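Local coordinates for coiled-coil quantitatively-enriched protein 1 (Schizosaccharomyces pombe, PDB 7CUJ) that acts as a molecular adaptor that links telomeres to the meiotic centrosome and is required for telomere length regulation and chromosome segregation, at residues A64-L69 / I187-E192; F123-N128 / W163-K168; A220-Q225 / P305-L310; L233-G238 / S312-E317. All coordinates share one frame; numbering follows the deposited sequence.

Contact 1: A64-L69 / I187-E192; sequences AKHPSL and IFYDIE
Lys-65, the last residue of helix 47-65, meets Tyr-189, Asp-190 and Glu-192 with both its carbonyl and its side chain. The Tyr-189 hydroxyl donates a hydrogen bond to Lys-65 O (OH to O 2.7 Å), so a helix-end carbonyl is satisfied by a phenol. The hydroxyl approaches away from the line of the C=O bond, at a C=O...OH angle of 146°, and is tilted from the carbonyl plane, while the carbonyl lies at the edge of the tyrosine ring. Tyr-189 CG is anti to the backbone N (chi1 180°), which starts the ring off toward the helix end.

The lysine side chain makes the rest of the contact. Its CG and CD graze the Asp-190 carboxylate at an oblique angle, CG lying 3.8 Å from OD2, and a bend at chi3 (-140°) carries CE toward Glu-192. There NZ forms a salt bridge with Glu-192 OE1 at 2.8 Å, weak as a hydrogen bond, the two side chains crossing at about a right angle. NZ also bonds to Ser-127 O, and Glu-192 OE1 accepts from Gln-58 NE2, so the pair is tied into a wider polar network. Asp-190 OD1 is turned to Ala-193 N and Ser-127 OG; it stands 4.9 Å from Lys-65 NZ, where its charge may help offset that of the ammonium group.

Asp-190 thus N-caps helix 191-200. Together these residues join a helix C terminus to the strand-to-helix turn beyond strand 184-188, at the C-terminal ends of the parallel strands of an alpha/beta domain, in this crystallised internal portion of the protein.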
# COMPACT_ATOMS: atom_id res chain seq x y z
N ALA A 64 -15.98 7.81 13.19
CA ALA A 64 -16.18 8.34 14.53
C ALA A 64 -17.53 9.04 14.64
O ALA A 64 -18.09 9.14 15.72
CB ALA A 64 -15.05 9.27 14.90
N LYS A 65 -18.05 9.53 13.50
CA LYS A 65 -19.38 10.13 13.48
C LYS A 65 -20.42 9.02 13.56
O LYS A 65 -21.16 8.94 14.54
CB LYS A 65 -19.58 11.00 12.23
CG LYS A 65 -18.85 12.33 12.26
CD LYS A 65 -18.96 13.09 10.95
CE LYS A 65 -17.66 13.76 10.57
NZ LYS A 65 -17.76 14.45 9.25
N HIS A 66 -20.45 8.16 12.54
CA HIS A 66 -21.29 6.98 12.55
C HIS A 66 -20.81 5.98 11.50
O HIS A 66 -20.57 6.36 10.36
CB HIS A 66 -22.76 7.35 12.30
CG HIS A 66 -23.72 6.38 12.89
ND1 HIS A 66 -24.44 6.67 14.03
CD2 HIS A 66 -24.07 5.13 12.53
CE1 HIS A 66 -25.21 5.65 14.34
NE2 HIS A 66 -25.00 4.69 13.43
N PRO A 67 -20.65 4.68 11.85
CA PRO A 67 -20.22 3.68 10.88
C PRO A 67 -21.16 3.50 9.69
O PRO A 67 -20.73 3.07 8.63
CB PRO A 67 -20.11 2.39 11.72
CG PRO A 67 -20.96 2.64 12.94
CD PRO A 67 -20.86 4.13 13.20
N SER A 68 -22.44 3.86 9.88
CA SER A 68 -23.45 3.65 8.86
C SER A 68 -23.32 4.66 7.72
O SER A 68 -24.09 4.60 6.76
CB SER A 68 -24.84 3.63 9.45
OG SER A 68 -25.22 4.93 9.88
N LEU A 69 -22.34 5.57 7.81
CA LEU A 69 -21.95 6.38 6.67
C LEU A 69 -21.36 5.50 5.56
O LEU A 69 -21.17 5.98 4.45
CB LEU A 69 -20.94 7.46 7.11
CG LEU A 69 -21.47 8.61 7.97
CD1 LEU A 69 -20.38 9.63 8.24
CD2 LEU A 69 -22.68 9.29 7.35
N ILE A 187 -23.32 21.46 22.38
CA ILE A 187 -22.76 20.12 22.24
C ILE A 187 -22.17 19.98 20.84
O ILE A 187 -22.82 20.27 19.84
CB ILE A 187 -23.82 19.03 22.51
CG1 ILE A 187 -24.52 19.22 23.85
CG2 ILE A 187 -23.21 17.64 22.39
CD1 ILE A 187 -25.88 18.56 23.93
N PHE A 188 -20.92 19.50 20.78
CA PHE A 188 -20.31 19.11 19.53
C PHE A 188 -20.40 17.60 19.39
O PHE A 188 -19.79 16.86 20.16
CB PHE A 188 -18.87 19.63 19.45
CG PHE A 188 -18.80 21.12 19.23
CD1 PHE A 188 -18.76 21.64 17.94
CD2 PHE A 188 -18.83 22.00 20.30
CE1 PHE A 188 -18.72 23.01 17.74
CE2 PHE A 188 -18.78 23.37 20.09
CZ PHE A 188 -18.73 23.87 18.81
N TYR A 189 -21.18 17.16 18.40
CA TYR A 189 -21.35 15.74 18.14
C TYR A 189 -20.01 15.12 17.77
O TYR A 189 -19.73 13.97 18.12
CB TYR A 189 -22.43 15.49 17.07
CG TYR A 189 -22.65 14.03 16.75
CD1 TYR A 189 -23.58 13.28 17.44
CD2 TYR A 189 -21.91 13.39 15.76
CE1 TYR A 189 -23.79 11.94 17.16
CE2 TYR A 189 -22.10 12.05 15.46
CZ TYR A 189 -23.04 11.32 16.16
OH TYR A 189 -23.24 10.01 15.87
N ASP A 190 -19.17 15.90 17.06
CA ASP A 190 -17.92 15.40 16.52
C ASP A 190 -16.88 16.52 16.50
O ASP A 190 -17.23 17.71 16.48
CB ASP A 190 -18.12 14.77 15.14
CG ASP A 190 -18.69 15.74 14.11
OD1 ASP A 190 -17.93 16.61 13.63
OD2 ASP A 190 -19.90 15.63 13.82
N ILE A 191 -15.60 16.12 16.48
CA ILE A 191 -14.47 17.03 16.58
C ILE A 191 -14.32 17.81 15.28
O ILE A 191 -13.91 18.97 15.32
CB ILE A 191 -13.19 16.26 16.97
CG1 ILE A 191 -13.14 15.98 18.48
CG2 ILE A 191 -11.93 16.97 16.50
CD1 ILE A 191 -13.13 17.22 19.36
N GLU A 192 -14.65 17.19 14.14
CA GLU A 192 -14.63 17.88 12.86
C GLU A 192 -15.46 19.15 12.95
O GLU A 192 -15.02 20.21 12.51
CB GLU A 192 -15.10 16.96 11.73
CG GLU A 192 -14.90 17.56 10.34
CD GLU A 192 -15.37 16.72 9.16
OE1 GLU A 192 -15.14 15.49 9.17
OE2 GLU A 192 -15.98 17.29 8.24

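Contact 2: F123-N128 / W163-K168; sequences FLFISN and WICVSK
Phe-123 to Ile-126 pair with Trp-163 to Val-166 as parallel strands, their axes 4.7 Å apart at closest and turned by 29°. Leu-124 N donates to Trp-163 O and Ile-126 N to Cys-165 O; in return Leu-124 O accepts from Cys-165 N, and Ile-126 O from Ser-167 N.

On one face, Phe-123 and Trp-163 lie side by side in an offset stack, ring centroids 4.9 Å apart and planes at 28°, with Trp-163 CD1 over the phenyl face toward its rim. Next along, Cys-165 CB lies over the Phe-125 ring, 4.2 Å from its centroid; with SG anti to the backbone N (chi1 -167°), the sulfur approaches the same ring obliquely and touches CE2 at 3.7 Å. The other face is aliphatic: Ile-164 CD1 reaches Leu-124 CB at 3.9 Å, and the CG2 methyls of Ile-126 and Ile-164 meet more loosely.

Helix 129-141, N-capped by Asn-128, packs on Ile-126, Ile-164 and Val-166; helices 170-173 and 191-200 cover Phe-125, and Trp-149 meets both Phe-123 and Trp-163 edge-to-face. Strand 184-188 continues the sheet beyond strand 121-126.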
# COMPACT_ATOMS: atom_id res chain seq x y z
N PHE A 123 -27.76 23.58 21.83
CA PHE A 123 -27.27 23.63 20.46
C PHE A 123 -26.31 22.47 20.24
O PHE A 123 -25.31 22.34 20.95
CB PHE A 123 -26.51 24.94 20.21
CG PHE A 123 -27.32 26.05 19.59
CD1 PHE A 123 -27.46 26.14 18.22
CD2 PHE A 123 -27.94 27.00 20.39
CE1 PHE A 123 -28.21 27.16 17.65
CE2 PHE A 123 -28.69 28.02 19.82
CZ PHE A 123 -28.82 28.10 18.45
N LEU A 124 -26.62 21.61 19.26
CA LEU A 124 -25.74 20.52 18.89
C LEU A 124 -25.21 20.75 17.47
O LEU A 124 -25.97 20.97 16.54
CB LEU A 124 -26.49 19.18 19.00
CG LEU A 124 -25.65 17.94 18.70
CD1 LEU A 124 -25.95 16.83 19.70
CD2 LEU A 124 -25.88 17.45 17.27
N PHE A 125 -23.88 20.70 17.34
CA PHE A 125 -23.22 20.82 16.05
C PHE A 125 -22.77 19.45 15.57
O PHE A 125 -22.24 18.65 16.34
CB PHE A 125 -22.05 21.80 16.14
CG PHE A 125 -22.46 23.25 16.14
CD1 PHE A 125 -22.82 23.89 17.31
CD2 PHE A 125 -22.49 23.98 14.95
CE1 PHE A 125 -23.21 25.22 17.31
CE2 PHE A 125 -22.87 25.32 14.95
CZ PHE A 125 -23.23 25.94 16.13
N ILE A 126 -23.01 19.18 14.28
CA ILE A 126 -22.67 17.91 13.66
C ILE A 126 -22.26 18.19 12.21
O ILE A 126 -22.89 18.99 11.53
CB ILE A 126 -23.84 16.91 13.77
CG1 ILE A 126 -23.46 15.50 13.33
CG2 ILE A 126 -25.09 17.42 13.06
CD1 ILE A 126 -24.45 14.44 13.75
N SER A 127 -21.18 17.54 11.76
CA SER A 127 -20.56 17.89 10.49
C SER A 127 -20.98 16.91 9.39
O SER A 127 -20.15 16.45 8.62
CB SER A 127 -19.05 17.97 10.62
OG SER A 127 -18.51 16.71 10.97
N ASN A 128 -22.29 16.63 9.32
CA ASN A 128 -22.84 15.69 8.37
C ASN A 128 -24.35 15.90 8.25
O ASN A 128 -25.06 15.83 9.25
CB ASN A 128 -22.53 14.24 8.76
CG ASN A 128 -22.84 13.27 7.65
OD1 ASN A 128 -23.94 12.72 7.59
ND2 ASN A 128 -21.89 13.06 6.75
N TRP A 163 -31.61 22.26 19.50
CA TRP A 163 -31.35 22.53 18.09
C TRP A 163 -30.29 21.55 17.59
O TRP A 163 -29.30 21.30 18.28
CB TRP A 163 -30.86 23.97 17.90
CG TRP A 163 -31.89 25.05 18.00
CD1 TRP A 163 -32.01 25.97 19.01
CD2 TRP A 163 -32.93 25.37 17.06
NE1 TRP A 163 -33.05 26.82 18.76
CE2 TRP A 163 -33.64 26.48 17.58
CE3 TRP A 163 -33.35 24.82 15.84
CZ2 TRP A 163 -34.73 27.05 16.92
CZ3 TRP A 163 -34.43 25.38 15.19
CH2 TRP A 163 -35.11 26.48 15.72
N ILE A 164 -30.50 21.01 16.38
CA ILE A 164 -29.50 20.21 15.68
C ILE A 164 -28.97 21.02 14.50
O ILE A 164 -29.70 21.27 13.54
CB ILE A 164 -30.06 18.85 15.21
CG1 ILE A 164 -30.71 18.05 16.34
CG2 ILE A 164 -29.01 18.04 14.47
CD1 ILE A 164 -29.79 17.74 17.50
N CYS A 165 -27.68 21.40 14.57
CA CYS A 165 -27.10 22.31 13.60
C CYS A 165 -26.01 21.60 12.79
O CYS A 165 -25.11 20.97 13.35
CB CYS A 165 -26.52 23.54 14.28
SG CYS A 165 -26.10 24.87 13.13
N VAL A 166 -26.10 21.73 11.46
CA VAL A 166 -25.06 21.28 10.55
C VAL A 166 -23.94 22.31 10.59
O VAL A 166 -24.19 23.51 10.48
CB VAL A 166 -25.63 21.08 9.13
CG1 VAL A 166 -24.54 21.03 8.07
CG2 VAL A 166 -26.51 19.85 9.05
N SER A 167 -22.70 21.83 10.76
CA SER A 167 -21.55 22.69 11.03
C SER A 167 -21.31 23.68 9.89
O SER A 167 -20.69 24.72 10.09
CB SER A 167 -20.32 21.87 11.33
OG SER A 167 -19.84 21.20 10.18
N LYS A 168 -21.82 23.34 8.69
CA LYS A 168 -21.74 24.21 7.52
C LYS A 168 -22.54 25.49 7.77
O LYS A 168 -22.15 26.56 7.30
CB LYS A 168 -22.24 23.47 6.28
CG LYS A 168 -22.17 24.25 4.97
CD LYS A 168 -22.75 23.52 3.79
CE LYS A 168 -22.96 24.41 2.58
NZ LYS A 168 -23.34 23.63 1.38

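Contact 3: A220-Q225 / P305-L310; sequences AIKCFQ and PPLMDL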
# COMPACT_ATOMS: atom_id res chain seq x y z
N ALA A 220 -7.18 11.70 19.39
CA ALA A 220 -5.84 12.07 18.98
C ALA A 220 -5.75 13.58 18.72
O ALA A 220 -4.79 14.22 19.16
CB ALA A 220 -5.43 11.27 17.76
N ILE A 221 -6.74 14.13 18.02
CA ILE A 221 -6.80 15.56 17.76
C ILE A 221 -6.83 16.32 19.09
O ILE A 221 -6.17 17.34 19.23
CB ILE A 221 -7.99 15.91 16.84
CG1 ILE A 221 -7.74 15.44 15.40
CG2 ILE A 221 -8.32 17.39 16.90
CD1 ILE A 221 -8.98 15.30 14.56
N LYS A 222 -7.58 15.79 20.07
CA LYS A 222 -7.69 16.39 21.39
C LYS A 222 -6.32 16.51 22.04
O LYS A 222 -5.99 17.57 22.58
CB LYS A 222 -8.74 15.64 22.23
CG LYS A 222 -8.40 15.41 23.70
CD LYS A 222 -8.48 16.64 24.57
CE LYS A 222 -7.63 16.53 25.82
NZ LYS A 222 -7.64 17.77 26.62
N CYS A 223 -5.51 15.44 21.96
CA CYS A 223 -4.25 15.35 22.69
C CYS A 223 -3.15 16.18 22.03
O CYS A 223 -2.13 16.45 22.66
CB CYS A 223 -3.79 13.91 22.83
SG CYS A 223 -4.84 12.92 23.94
N PHE A 224 -3.34 16.57 20.77
CA PHE A 224 -2.34 17.33 20.04
C PHE A 224 -2.90 18.67 19.58
O PHE A 224 -2.27 19.37 18.78
CB PHE A 224 -1.73 16.50 18.90
CG PHE A 224 -0.96 15.29 19.36
CD1 PHE A 224 -1.59 14.07 19.52
CD2 PHE A 224 0.40 15.38 19.65
CE1 PHE A 224 -0.89 12.96 19.96
CE2 PHE A 224 1.10 14.26 20.08
CZ PHE A 224 0.46 13.05 20.24
N GLN A 225 -4.07 19.04 20.12
CA GLN A 225 -4.67 20.35 19.90
C GLN A 225 -3.66 21.44 20.26
O GLN A 225 -3.53 22.43 19.55
CB GLN A 225 -5.90 20.53 20.80
CG GLN A 225 -7.21 20.14 20.14
CD GLN A 225 -8.39 20.49 21.02
OE1 GLN A 225 -8.38 20.25 22.22
NE2 GLN A 225 -9.41 21.06 20.41
N PRO A 305 -13.87 11.84 34.38
CA PRO A 305 -12.42 11.94 34.26
C PRO A 305 -12.12 12.51 32.88
O PRO A 305 -12.91 12.33 31.95
CB PRO A 305 -11.94 10.49 34.36
CG PRO A 305 -13.13 9.68 33.88
CD PRO A 305 -14.35 10.45 34.35
N PRO A 306 -10.98 13.22 32.69
CA PRO A 306 -10.64 13.76 31.38
C PRO A 306 -10.18 12.61 30.49
O PRO A 306 -9.94 11.51 30.99
CB PRO A 306 -9.48 14.71 31.71
CG PRO A 306 -8.82 14.09 32.91
CD PRO A 306 -9.96 13.51 33.71
N LEU A 307 -10.09 12.85 29.19
CA LEU A 307 -9.59 11.84 28.27
C LEU A 307 -8.13 11.57 28.60
O LEU A 307 -7.38 12.51 28.88
CB LEU A 307 -9.75 12.34 26.83
CG LEU A 307 -11.19 12.45 26.33
CD1 LEU A 307 -11.26 13.35 25.12
CD2 LEU A 307 -11.75 11.07 26.01
N MET A 308 -7.74 10.29 28.58
CA MET A 308 -6.37 9.90 28.91
C MET A 308 -5.42 10.44 27.84
O MET A 308 -5.78 10.53 26.67
CB MET A 308 -6.20 8.39 29.07
CG MET A 308 -6.48 7.58 27.82
SD MET A 308 -6.15 5.81 28.09
CE MET A 308 -7.48 5.39 29.21
N ASP A 309 -4.22 10.84 28.28
CA ASP A 309 -3.26 11.51 27.42
C ASP A 309 -2.54 10.48 26.55
O ASP A 309 -2.09 9.46 27.06
CB ASP A 309 -2.28 12.35 28.24
CG ASP A 309 -1.44 13.32 27.42
OD1 ASP A 309 -1.57 13.33 26.18
OD2 ASP A 309 -0.67 14.08 28.03
N LEU A 310 -2.41 10.78 25.26
CA LEU A 310 -1.83 9.85 24.30
C LEU A 310 -0.50 10.39 23.75
O LEU A 310 -0.02 9.89 22.73
CB LEU A 310 -2.82 9.61 23.16
CG LEU A 310 -4.18 9.04 23.54
CD1 LEU A 310 -5.11 9.02 22.34
CD2 LEU A 310 -4.05 7.64 24.14
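Cys-223 points its thiol from the last turn of helix 217-223 against the C-terminal segment at Met-308 to Leu-310. SG is anti to the carbonyl carbon (chi1 -69°) and lies 3.5 Å from Leu-310 N, which donates to it a weak, bent hydrogen bond with an N-H...S angle of 142°. The same sulfur comes within 3.7 Å of Met-308 O, packs on Leu-310 CB at 4.0 Å, and has Asp-309 OD1 beside it. Three successive residues thus touch the one sulfur.

One residue earlier in the helix, Lys-222 and Leu-307 cross at a slant: the lysine CG meets Leu-307 CD1 at 3.8 Å, while its NZ extends to a long, weak ion pair with Asp-13. The C-terminal segment, which forms neither helix nor strand, runs from Pro-305 to Asp-309 with polyproline II-like backbone angles. At Asp-309, OD1 accepts a hydrogen bond from Ala-311 N, closing an Asx turn, and Met-308 O is held by His-219 NE2 of helix 217-223.

Phe-224, the first residue to leave the helical conformation, directs its ring past Leu-310. CZ comes 4.1 Å from Leu-310 O, and Ala-220 O of the preceding helix lies at the ring edge. The ring also packs on Phe-232 and Val-239 of helix 232-243, while Leu-310 CD1 touches Ala-220 N at the limit of contact (4.5 Å) and its side chain leans on His-219.

Contact 4: L233-G238 / S312-E317; sequences LVNIVG and SLSVAE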
# COMPACT_ATOMS: atom_id res chain seq x y z
N LEU A 233 -0.26 16.70 12.01
CA LEU A 233 -0.88 15.66 11.19
C LEU A 233 -0.19 14.32 11.45
O LEU A 233 -0.85 13.30 11.61
CB LEU A 233 -0.80 16.05 9.71
CG LEU A 233 -1.68 17.23 9.29
CD1 LEU A 233 -1.54 17.51 7.80
CD2 LEU A 233 -3.14 16.99 9.64
N VAL A 234 1.15 14.35 11.51
CA VAL A 234 1.96 13.15 11.66
C VAL A 234 1.58 12.42 12.95
O VAL A 234 1.42 11.20 12.94
CB VAL A 234 3.46 13.47 11.55
CG1 VAL A 234 4.35 12.39 12.15
CG2 VAL A 234 3.87 13.76 10.11
N ASN A 235 1.39 13.19 14.03
CA ASN A 235 1.16 12.62 15.36
C ASN A 235 -0.23 12.00 15.48
O ASN A 235 -0.36 10.90 16.01
CB ASN A 235 1.46 13.63 16.47
CG ASN A 235 2.95 13.82 16.69
OD1 ASN A 235 3.71 12.86 16.68
ND2 ASN A 235 3.37 15.06 16.90
N ILE A 236 -1.27 12.70 14.98
CA ILE A 236 -2.64 12.22 15.09
C ILE A 236 -2.83 10.96 14.23
O ILE A 236 -3.63 10.10 14.59
CB ILE A 236 -3.69 13.31 14.80
CG1 ILE A 236 -3.69 13.77 13.33
CG2 ILE A 236 -3.56 14.48 15.77
CD1 ILE A 236 -4.84 14.67 12.96
N VAL A 237 -2.10 10.87 13.11
CA VAL A 237 -2.15 9.70 12.25
C VAL A 237 -1.43 8.55 12.95
O VAL A 237 -1.95 7.43 13.01
CB VAL A 237 -1.57 9.97 10.85
CG1 VAL A 237 -1.40 8.69 10.05
CG2 VAL A 237 -2.42 10.96 10.07
N GLY A 238 -0.23 8.84 13.46
CA GLY A 238 0.61 7.85 14.12
C GLY A 238 -0.11 7.18 15.29
O GLY A 238 -0.10 5.96 15.41
N SER A 312 2.47 10.08 24.73
CA SER A 312 3.54 9.09 24.76
C SER A 312 3.53 8.24 23.50
O SER A 312 4.55 7.63 23.15
CB SER A 312 3.47 8.24 26.01
OG SER A 312 2.28 7.45 26.02
N LEU A 313 2.39 8.20 22.81
CA LEU A 313 2.24 7.44 21.57
C LEU A 313 2.55 8.32 20.36
O LEU A 313 2.24 7.94 19.24
CB LEU A 313 0.81 6.88 21.47
CG LEU A 313 0.43 5.75 22.42
CD1 LEU A 313 -0.99 5.29 22.14
CD2 LEU A 313 1.40 4.57 22.29
N SER A 314 3.16 9.49 20.58
CA SER A 314 3.53 10.37 19.48
C SER A 314 4.68 9.75 18.68
O SER A 314 5.42 8.92 19.20
CB SER A 314 3.88 11.75 19.96
OG SER A 314 5.17 11.76 20.57
N VAL A 315 4.82 10.18 17.41
CA VAL A 315 5.83 9.61 16.53
C VAL A 315 6.85 10.66 16.09
O VAL A 315 7.85 10.30 15.47
CB VAL A 315 5.21 8.89 15.31
CG1 VAL A 315 4.38 7.67 15.70
CG2 VAL A 315 4.40 9.82 14.42
N ALA A 316 6.61 11.94 16.40
CA ALA A 316 7.48 13.00 15.91
C ALA A 316 7.61 14.15 16.92
O ALA A 316 6.80 14.26 17.84
CB ALA A 316 7.00 13.49 14.57
N GLU A 317 8.63 14.99 16.70
CA GLU A 317 8.99 16.13 17.53
C GLU A 317 9.39 15.64 18.93
O GLU A 317 10.60 15.72 19.23
CB GLU A 317 7.86 17.17 17.58
CG GLU A 317 8.33 18.56 17.97
CD GLU A 317 7.24 19.61 18.08
OE1 GLU A 317 6.41 19.51 19.01
OE2 GLU A 317 7.23 20.54 17.24
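Asn-235 grips the backbone of Val-315 and Ala-316 in a buried helix-to-tail contact, where the irregular C-terminal segment lies against helix 232-243. One side-chain oxygen does the polar work: Asn-235 OD1 accepts from Val-315 N at 3.0 Å and from Ala-316 N at 3.1 Å. The first donor is tilted 17° from the carbonyl plane and makes the straighter bond; the second lies in that plane, with a more bent N-H...O angle of 137°. Two successive amides converging on a single acceptor hold the tail's backbone at this point, and probably polarise the amide carbonyl. Ser-314 CB approaches OD1 as well, at 3.5 Å.

Apolar contacts flank this pair of bonds. Val-234 CG1, anti to its backbone N (chi1 161°), meets Val-315 CG2 at 3.4 Å, a tight approach in which the two side chains lie at an oblique angle, and it also touches Ala-316 CB at 3.8 Å. The second methyl of Val-315, CG1, rests 4.1 Å from Gly-238 CA, where the helix surface is bare backbone.

The tail is also engaged by the chain of a different protein in the assembly: a basic side chain of that protein donates to Leu-313 O, and backbone hydrogen bonds to it run from Val-315 and Glu-317. Helix 232-243 meanwhile packs through Val-237 on helices 34-41 and 47-65, Val-234 adds a contact with Phe-40, and Phe-224, just past helix 217-223, packs on both Asn-235 and Ser-314.

From the N terminus, the chain opens contact 1 at 64-69 and then enters contact 2 at 123-128. Contact 2 closes first, at 163-168, and so nests within the larger loop that contact 1 completes at 187-192. They touch through neighbouring strands 121-126 and 184-188 and through Asp-190 and Ser-127; contact 1 ties the end of helix 47-65 to the turn after strand 184-188. Contacts 3 and 4 follow in series: 220-225 and 233-238 both open before 305-310 and 312-317 return, so their loops cross, and the C-terminal segment binds two successive helices. Their centres lie about 12 Å apart, joined by Phe-224 and by Ile-221 with Ile-236, and contact 3 reaches contact 1 through Ile-191 and Ile-221.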